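Local structure of capsid protein (Macrobrachium rosenbergii nodavirus, 5YKX) at the interface of chains A and B. The protein forms the shell of a prawn-infecting nodavirus, the portion described here being its protruding P-domain, which pairs into a dimer in the crystal. Numbering follows the deposited sequence. Chains: chain A/B, Capsid protein.

Contact 1: the interface of chains A and B. Residues chain A 41-43, 87, 118-120; chain B 11, 13, 43, 118.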
ATOM      1  N   LYS A  41      -7.648 -11.320 -11.139  1.00 23.74           N
ATOM      2  CA  LYS A  41      -7.141 -11.373  -9.750  1.00 22.26           C
ATOM      3  C   LYS A  41      -6.361 -10.148  -9.447  1.00 22.67           C
ATOM      4  O   LYS A  41      -5.470  -9.722 -10.221  1.00 21.32           O
ATOM      5  CB  LYS A  41      -6.267 -12.599  -9.545  1.00 26.29           C
ATOM      6  CG  LYS A  41      -7.181 -13.816  -9.568  1.00 33.31           C
ATOM      7  CD  LYS A  41      -6.482 -15.138  -9.651  1.00 44.17           C
ATOM      8  CE  LYS A  41      -7.408 -16.216  -9.097  1.00 48.89           C
ATOM      9  NZ  LYS A  41      -6.946 -17.517  -9.608  1.00 60.03           N
ATOM     10  N   PHE A  42      -6.659  -9.592  -8.286  1.00 20.12           N
ATOM     11  CA  PHE A  42      -6.115  -8.298  -7.870  1.00 21.05           C
ATOM     12  C   PHE A  42      -5.659  -8.357  -6.423  1.00 19.69           C
ATOM     13  O   PHE A  42      -6.069  -9.242  -5.685  1.00 18.83           O
ATOM     14  CB  PHE A  42      -7.265  -7.230  -7.847  1.00 21.48           C
ATOM     15  CG  PHE A  42      -7.878  -6.980  -9.200  1.00 20.82           C
ATOM     16  CD1 PHE A  42      -7.332  -6.015 -10.050  1.00 22.64           C
ATOM     17  CD2 PHE A  42      -8.951  -7.768  -9.650  1.00 21.97           C
ATOM     18  CE1 PHE A  42      -7.818  -5.841 -11.323  1.00 25.87           C
ATOM     19  CE2 PHE A  42      -9.474  -7.551 -10.927  1.00 23.66           C
ATOM     20  CZ  PHE A  42      -8.946  -6.583 -11.736  1.00 23.51           C
ATOM     21  N   ILE A  43      -4.899  -7.346  -6.011  1.00 19.00           N
ATOM     22  CA  ILE A  43      -4.627  -7.111  -4.610  1.00 18.99           C
ATOM     23  C   ILE A  43      -4.871  -5.632  -4.384  1.00 18.55           C
ATOM     24  O   ILE A  43      -4.369  -4.759  -5.163  1.00 19.31           O
ATOM     25  CB  ILE A  43      -3.212  -7.606  -4.181  1.00 19.59           C
ATOM     26  CG1 ILE A  43      -2.982  -7.355  -2.667  1.00 22.56           C
ATOM     27  CG2 ILE A  43      -2.133  -6.961  -5.020  1.00 19.96           C
ATOM     28  CD1 ILE A  43      -1.726  -8.035  -2.150  1.00 26.24           C
ATOM     29  N   SER A  87      -6.387  -9.741  -1.155  1.00 20.09           N
ATOM     30  CA  SER A  87      -6.185 -10.405  -2.430  1.00 23.02           C
ATOM     31  C   SER A  87      -7.550 -11.010  -2.818  1.00 22.39           C
ATOM     32  O   SER A  87      -8.192 -11.738  -2.008  1.00 20.45           O
ATOM     33  CB  SER A  87      -5.188 -11.540  -2.222  1.00 27.38           C
ATOM     34  OG  SER A  87      -4.866 -12.019  -3.446  1.00 35.21           O
ATOM     35  N   ILE A 118      -3.943  -3.079  -7.366  1.00 21.24           N
ATOM     36  CA  ILE A 118      -2.812  -3.600  -8.115  1.00 21.20           C
ATOM     37  C   ILE A 118      -3.245  -4.808  -8.899  1.00 19.69           C
ATOM     38  O   ILE A 118      -3.880  -5.701  -8.384  1.00 18.78           O
ATOM     39  CB  ILE A 118      -1.676  -3.975  -7.159  1.00 21.26           C
ATOM     40  CG1 ILE A 118      -1.231  -2.680  -6.477  1.00 24.19           C
ATOM     41  CG2 ILE A 118      -0.475  -4.524  -7.898  1.00 22.10           C
ATOM     42  CD1 ILE A 118      -0.287  -2.874  -5.360  1.00 27.68           C
ATOM     43  N   ARG A 119      -2.928  -4.795 -10.170  1.00 21.40           N
ATOM     44  CA  ARG A 119      -3.239  -5.914 -11.082  1.00 21.70           C
ATOM     45  C   ARG A 119      -1.950  -6.324 -11.810  1.00 20.74           C
ATOM     46  O   ARG A 119      -1.292  -5.476 -12.470  1.00 21.28           O
ATOM     47  CB  ARG A 119      -4.219  -5.409 -12.122  1.00 26.44           C
ATOM     48  CG  ARG A 119      -4.636  -6.368 -13.231  1.00 28.42           C
ATOM     49  CD  ARG A 119      -5.596  -5.674 -14.256  1.00 34.26           C
ATOM     50  NE  ARG A 119      -5.643  -6.425 -15.525  1.00 37.54           N
ATOM     51  CZ  ARG A 119      -5.643  -5.885 -16.723  1.00 37.06           C
ATOM     52  NH1 ARG A 119      -5.636  -6.660 -17.786  1.00 44.27           N
ATOM     53  NH2 ARG A 119      -5.700  -4.580 -16.883  1.00 39.14           N
ATOM     54  N   ALA A 120      -1.693  -7.605 -11.780  1.00 22.16           N
ATOM     55  CA  ALA A 120      -0.647  -8.235 -12.580  1.00 22.73           C
ATOM     56  C   ALA A 120      -1.177  -8.410 -14.004  1.00 22.04           C
ATOM     57  O   ALA A 120      -2.192  -9.104 -14.212  1.00 24.10           O
ATOM     58  CB  ALA A 120      -0.317  -9.557 -12.003  1.00 24.64           C
TER
ATOM     59  N   TYR B  11      -1.025 -13.485  -5.172  1.00 24.54           N
ATOM     60  CA  TYR B  11      -0.105 -12.407  -4.852  1.00 26.87           C
ATOM     61  C   TYR B  11       0.472 -12.749  -3.480  1.00 27.81           C
ATOM     62  O   TYR B  11      -0.262 -13.132  -2.553  1.00 30.04           O
ATOM     63  CB  TYR B  11      -0.815 -11.057  -4.818  1.00 26.59           C
ATOM     64  CG  TYR B  11      -1.398 -10.613  -6.126  1.00 23.35           C
ATOM     65  CD1 TYR B  11      -0.647  -9.852  -7.030  1.00 23.74           C
ATOM     66  CD2 TYR B  11      -2.713 -10.925  -6.464  1.00 22.12           C
ATOM     67  CE1 TYR B  11      -1.175  -9.421  -8.219  1.00 22.99           C
ATOM     68  CE2 TYR B  11      -3.241 -10.500  -7.676  1.00 21.27           C
ATOM     69  CZ  TYR B  11      -2.486  -9.784  -8.543  1.00 20.69           C
ATOM     70  OH  TYR B  11      -3.017  -9.297  -9.699  1.00 20.96           O
ATOM     71  N   ALA B  13       2.180 -10.983  -0.452  1.00 21.20           N
ATOM     72  CA  ALA B  13       2.286  -9.588   0.041  1.00 22.57           C
ATOM     73  C   ALA B  13       2.723  -9.559   1.507  1.00 23.95           C
ATOM     74  O   ALA B  13       2.607  -8.540   2.170  1.00 20.89           O
ATOM     75  CB  ALA B  13       0.940  -8.889  -0.128  1.00 21.93           C
ATOM     76  N   ILE B  43       6.399  -5.201  -6.927  1.00 21.67           N
ATOM     77  CA  ILE B  43       6.032  -3.814  -6.638  1.00 20.40           C
ATOM     78  C   ILE B  43       6.149  -3.598  -5.172  1.00 18.92           C
ATOM     79  O   ILE B  43       5.652  -4.433  -4.389  1.00 19.01           O
ATOM     80  CB  ILE B  43       4.667  -3.499  -7.190  1.00 23.26           C
ATOM     81  CG1 ILE B  43       4.293  -2.029  -6.948  1.00 25.21           C
ATOM     82  CG2 ILE B  43       3.604  -4.450  -6.716  1.00 26.07           C
ATOM     83  CD1 ILE B  43       3.105  -1.675  -7.814  1.00 25.35           C
ATOM     84  N   ILE B 118       5.256  -6.796  -2.872  1.00 20.38           N
ATOM     85  CA  ILE B 118       4.238  -7.658  -3.418  1.00 20.83           C
ATOM     86  C   ILE B 118       4.822  -8.360  -4.666  1.00 20.61           C
ATOM     87  O   ILE B 118       5.457  -7.724  -5.491  1.00 20.76           O
ATOM     88  CB  ILE B 118       3.071  -6.838  -3.858  1.00 22.08           C
ATOM     89  CG1 ILE B 118       2.421  -6.223  -2.613  1.00 24.40           C
ATOM     90  CG2 ILE B 118       2.073  -7.655  -4.705  1.00 24.24           C
ATOM     91  CD1 ILE B 118       1.481  -5.128  -2.960  1.00 27.42           C
TER
HETATM   92  O   HOH W   1      -3.532 -14.086  -3.772  1.00 34.52           O

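Contact 2: the interface of chains A and B. Residues chain A 47-50, 116; chain B 80-84.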
ATOM      1  N   TYR A  47      -3.721   3.216   1.006  1.00 17.26           N
ATOM      2  CA  TYR A  47      -2.742   4.295   0.975  1.00 16.05           C
ATOM      3  C   TYR A  47      -3.306   5.506   1.674  1.00 16.22           C
ATOM      4  O   TYR A  47      -4.492   5.515   2.039  1.00 17.79           O
ATOM      5  CB  TYR A  47      -2.198   4.583  -0.441  1.00 15.39           C
ATOM      6  CG  TYR A  47      -3.037   5.506  -1.273  1.00 16.62           C
ATOM      7  CD1 TYR A  47      -2.805   6.901  -1.268  1.00 16.97           C
ATOM      8  CD2 TYR A  47      -4.095   5.037  -1.996  1.00 17.10           C
ATOM      9  CE1 TYR A  47      -3.566   7.780  -2.073  1.00 17.51           C
ATOM     10  CE2 TYR A  47      -4.879   5.882  -2.761  1.00 17.04           C
ATOM     11  CZ  TYR A  47      -4.612   7.257  -2.812  1.00 19.02           C
ATOM     12  OH  TYR A  47      -5.379   8.141  -3.508  1.00 22.96           O
HETATM   13  N   MSE A  48      -2.471   6.541   1.880  1.00 14.83           N
HETATM   14  CA  MSE A  48      -2.934   7.746   2.515  1.00 16.23           C
HETATM   15  C   MSE A  48      -2.339   8.963   1.869  1.00 18.10           C
HETATM   16  O   MSE A  48      -1.123   9.111   1.606  1.00 17.91           O
HETATM   17  CB  MSE A  48      -2.629   7.623   4.070  1.00 17.30           C
HETATM   18  CG  MSE A  48      -3.483   8.641   4.805  1.00 25.98           C
HETATM   19 SE   MSE A  48      -3.496   8.037   6.753  1.00 26.12          SE
HETATM   20  CE  MSE A  48      -4.691   6.494   6.797  1.00 29.23           C
ATOM     21  N   ASP A  49      -3.226   9.895   1.661  1.00 18.60           N
ATOM     22  CA  ASP A  49      -2.829  11.258   1.241  1.00 19.84           C
ATOM     23  C   ASP A  49      -3.932  12.164   1.765  1.00 19.10           C
ATOM     24  O   ASP A  49      -4.882  12.406   1.091  1.00 18.17           O
ATOM     25  CB  ASP A  49      -2.676  11.399  -0.237  1.00 22.29           C
ATOM     26  CG  ASP A  49      -2.182  12.832  -0.612  1.00 27.77           C
ATOM     27  OD1 ASP A  49      -1.989  13.698   0.296  1.00 27.36           O
ATOM     28  OD2 ASP A  49      -2.054  13.084  -1.787  1.00 29.14           O
ATOM     29  N   ARG A  50      -3.896  12.396   3.052  1.00 19.10           N
ATOM     30  CA  ARG A  50      -5.078  12.785   3.761  1.00 18.94           C
ATOM     31  C   ARG A  50      -4.780  13.478   5.073  1.00 19.58           C
ATOM     32  O   ARG A  50      -4.069  12.916   5.912  1.00 18.85           O
ATOM     33  CB  ARG A  50      -5.879  11.502   4.053  1.00 20.36           C
ATOM     34  CG  ARG A  50      -7.192  11.667   4.809  1.00 19.62           C
ATOM     35  CD  ARG A  50      -7.800  10.262   5.067  1.00 19.35           C
ATOM     36  NE  ARG A  50      -9.091  10.260   5.726  1.00 19.68           N
ATOM     37  CZ  ARG A  50      -9.290  10.399   7.035  1.00 20.92           C
ATOM     38  NH1 ARG A  50      -8.278  10.612   7.875  1.00 18.49           N
ATOM     39  NH2 ARG A  50     -10.521  10.336   7.519  1.00 21.61           N
ATOM     40  N   ARG A 116      -5.662   1.635  -3.274  1.00 16.08           N
ATOM     41  CA  ARG A 116      -4.963   1.464  -4.508  1.00 17.87           C
ATOM     42  C   ARG A 116      -5.120  -0.009  -4.928  1.00 17.90           C
ATOM     43  O   ARG A 116      -4.861  -0.933  -4.154  1.00 18.01           O
ATOM     44  CB  ARG A 116      -3.500   1.732  -4.365  1.00 18.52           C
ATOM     45  CG  ARG A 116      -2.708   1.596  -5.639  1.00 19.71           C
ATOM     46  CD  ARG A 116      -1.207   1.891  -5.414  1.00 19.83           C
ATOM     47  NE  ARG A 116      -0.954   3.156  -4.801  1.00 18.99           N
ATOM     48  CZ  ARG A 116      -0.952   4.292  -5.420  1.00 22.61           C
ATOM     49  NH1 ARG A 116      -1.144   4.355  -6.744  1.00 18.08           N
ATOM     50  NH2 ARG A 116      -0.805   5.385  -4.700  1.00 24.39           N
TER
ATOM     51  N   ILE B  80      -1.005  13.520   6.393  1.00 18.64           N
ATOM     52  CA  ILE B  80      -0.389  12.204   6.345  1.00 19.25           C
ATOM     53  C   ILE B  80      -0.232  11.761   4.890  1.00 20.06           C
ATOM     54  O   ILE B  80      -1.176  11.787   4.022  1.00 19.36           O
ATOM     55  CB  ILE B  80      -1.229  11.123   7.056  1.00 20.71           C
ATOM     56  CG1 ILE B  80      -1.639  11.550   8.510  1.00 20.43           C
ATOM     57  CG2 ILE B  80      -0.477   9.786   7.128  1.00 23.09           C
ATOM     58  CD1 ILE B  80      -0.542  12.065   9.276  1.00 26.20           C
ATOM     59  N   LYS B  81       0.975  11.316   4.619  1.00 19.80           N
ATOM     60  CA  LYS B  81       1.294  10.678   3.363  1.00 19.65           C
ATOM     61  C   LYS B  81       1.882   9.269   3.619  1.00 18.13           C
ATOM     62  O   LYS B  81       2.847   9.081   4.349  1.00 18.15           O
ATOM     63  CB  LYS B  81       2.333  11.482   2.610  1.00 23.74           C
ATOM     64  CG  LYS B  81       1.925  12.823   2.011  1.00 29.84           C
ATOM     65  CD  LYS B  81       1.224  12.704   0.653  1.00 37.53           C
ATOM     66  CE  LYS B  81       2.136  12.487  -0.594  1.00 37.86           C
ATOM     67  NZ  LYS B  81       1.289  12.084  -1.806  1.00 35.38           N
ATOM     68  N   CYS B  82       1.330   8.289   2.933  1.00 18.08           N
ATOM     69  CA  CYS B  82       1.805   6.944   2.820  1.00 16.22           C
ATOM     70  C   CYS B  82       1.401   6.499   1.402  1.00 16.63           C
ATOM     71  O   CYS B  82       0.337   5.989   1.254  1.00 16.57           O
ATOM     72  CB  CYS B  82       1.086   6.132   3.857  1.00 20.09           C
ATOM     73  SG  CYS B  82       1.627   4.375   3.932  1.00 23.97           S
ATOM     74  N   ASP B  83       2.162   6.876   0.383  1.00 15.66           N
ATOM     75  CA  ASP B  83       1.587   6.961  -0.993  1.00 17.29           C
ATOM     76  C   ASP B  83       2.657   6.591  -1.976  1.00 16.04           C
ATOM     77  O   ASP B  83       3.861   6.622  -1.672  1.00 17.94           O
ATOM     78  CB  ASP B  83       1.136   8.405  -1.189  1.00 18.53           C
ATOM     79  CG  ASP B  83       0.251   8.642  -2.389  1.00 21.10           C
ATOM     80  OD1 ASP B  83      -0.170   7.715  -3.092  1.00 20.71           O
ATOM     81  OD2 ASP B  83      -0.068   9.855  -2.540  1.00 26.95           O
ATOM     82  N   GLY B  84       2.227   6.318  -3.180  1.00 19.82           N
ATOM     83  CA  GLY B  84       3.102   5.923  -4.274  1.00 17.92           C
ATOM     84  C   GLY B  84       3.454   4.430  -4.242  1.00 17.36           C
ATOM     85  O   GLY B  84       2.881   3.605  -3.569  1.00 16.22           O
TER
HETATM   86  O   HOH W   2       0.285   3.748  -2.357  1.00 19.76           O
HETATM   87  O   HOH W   3      -1.838  11.151  -3.721  1.00 26.67           O
HETATM   88  O   HOH W   4      -1.390  14.698   2.685  1.00 31.78           O

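Contact 1: the interface of chains A and B
In the all-beta P-domain of this nodavirus capsid protein, strand 10-18 of chain B lends a tyrosine to a groove between strands 41-51 and 114-121 of chain A, a clear case of an aromatic side chain anchored at its tip and packed along its face. The phenol oxygen OH of B:Tyr11 donates to the backbone O of A:Lys41 at 2.5 Å, a short bond that reaches the carbonyl from above its plane, 42° out of it. The same OH accepts the backbone N-H of A:Ala120 at 3.0 Å, and that bond is nearly straight, 168° at the hydrogen. Both strands of the groove thus grip one oxygen and fix the position of the tip. The ring's tilt would be held by A:Lys41 C and A:Ala120 N, in plane at its edge, and by CG2 of A:Ile43 over one face, 4.0 Å from the B:Tyr11 ring centroid and offset toward the rim in a CH-pi contact. With CG1 of A:Ile43 anti to its backbone N (chi1 -179°), CD1 runs on past the ring to CB of B:Ala13, a tight 3.5 Å. At the tyrosine's backbone, water 1 links B:Tyr11 N to the hydroxyl OG of A:Ser87, which lies 2.5 Å from the water oxygen. Nearer the two-fold axis, A:Ile118 and B:Ile118 meet tip to tip, their CD1 methyls 3.7 Å apart.

Contact 2: the interface of chains A and B
Backbone hydrogen bonds join the two chains as an antiparallel intermolecular beta-sheet: A:Met48, a selenomethionine, and B:Cys82 exchange bonds in both directions, N to O, each 2.9 Å long. Two residues further along, A:Arg50 N donates to B:Ile80 O.

Charged side chains add a second kind of contact. The guanidinium NH2 of A:Arg116 lies 2.9 Å from the carboxylate OD1 of B:Asp83, a salt bridge in which the oxygen meets the guanidinium at its edge although the N-H points away. The same NH2 rests over the centre of the A:Tyr47 ring, 4.1 Å above its plane. OD1 of B:Asp83 lies off that same face, outward of the CD1-CE1 bond and 3.3 Å from CD1 of A:Tyr47, with ring and carboxylate planes 21° apart. The other carboxylate oxygen, OD2, accepts from the side-chain amine nitrogen NZ of B:Lys81 at 2.7 Å, on its anti side. Bends at chi2 and chi3 (-82° and -80°) fold the lysine back to this position, leaving NZ of B:Lys81 a weak salt bridge, 3.5 Å, to OD2 of A:Asp49. The lysine could thereby ease repulsion between the two acids.

Water 2 joins A:Arg116 NE to B:Gly84 O, and water 3 joins OD2 of A:Asp49 to OD2 of B:Asp83.

Among apolar contacts, SE of A:Met48 lies beside CG2 of B:Ile80 at 3.5 Å. In the fold, strand 79-84 of chain B pairs with the later part of strand 41-51 of chain A, while A:Arg116 reaches in from strand 114-121.

The C-alpha centres of contact 1 and contact 2 lie about 18 Å apart, yet both draw on strands 41-51 and 114-121 of chain A. On the first strand the beginning serves contact 1 and the later part contact 2; on the second the order reverses. The partner answers mainly with strand 10-18, plus its own 41-51 and 114-121, in contact 1, and with strand 79-84 in contact 2. Two-fold symmetry repeats each patch with the chains exchanged, so side-chain anchoring and strand pairing both occur twice. Such a combination would fix how the P-domains are oriented, although the crystal alone does not show this dimer on the virion.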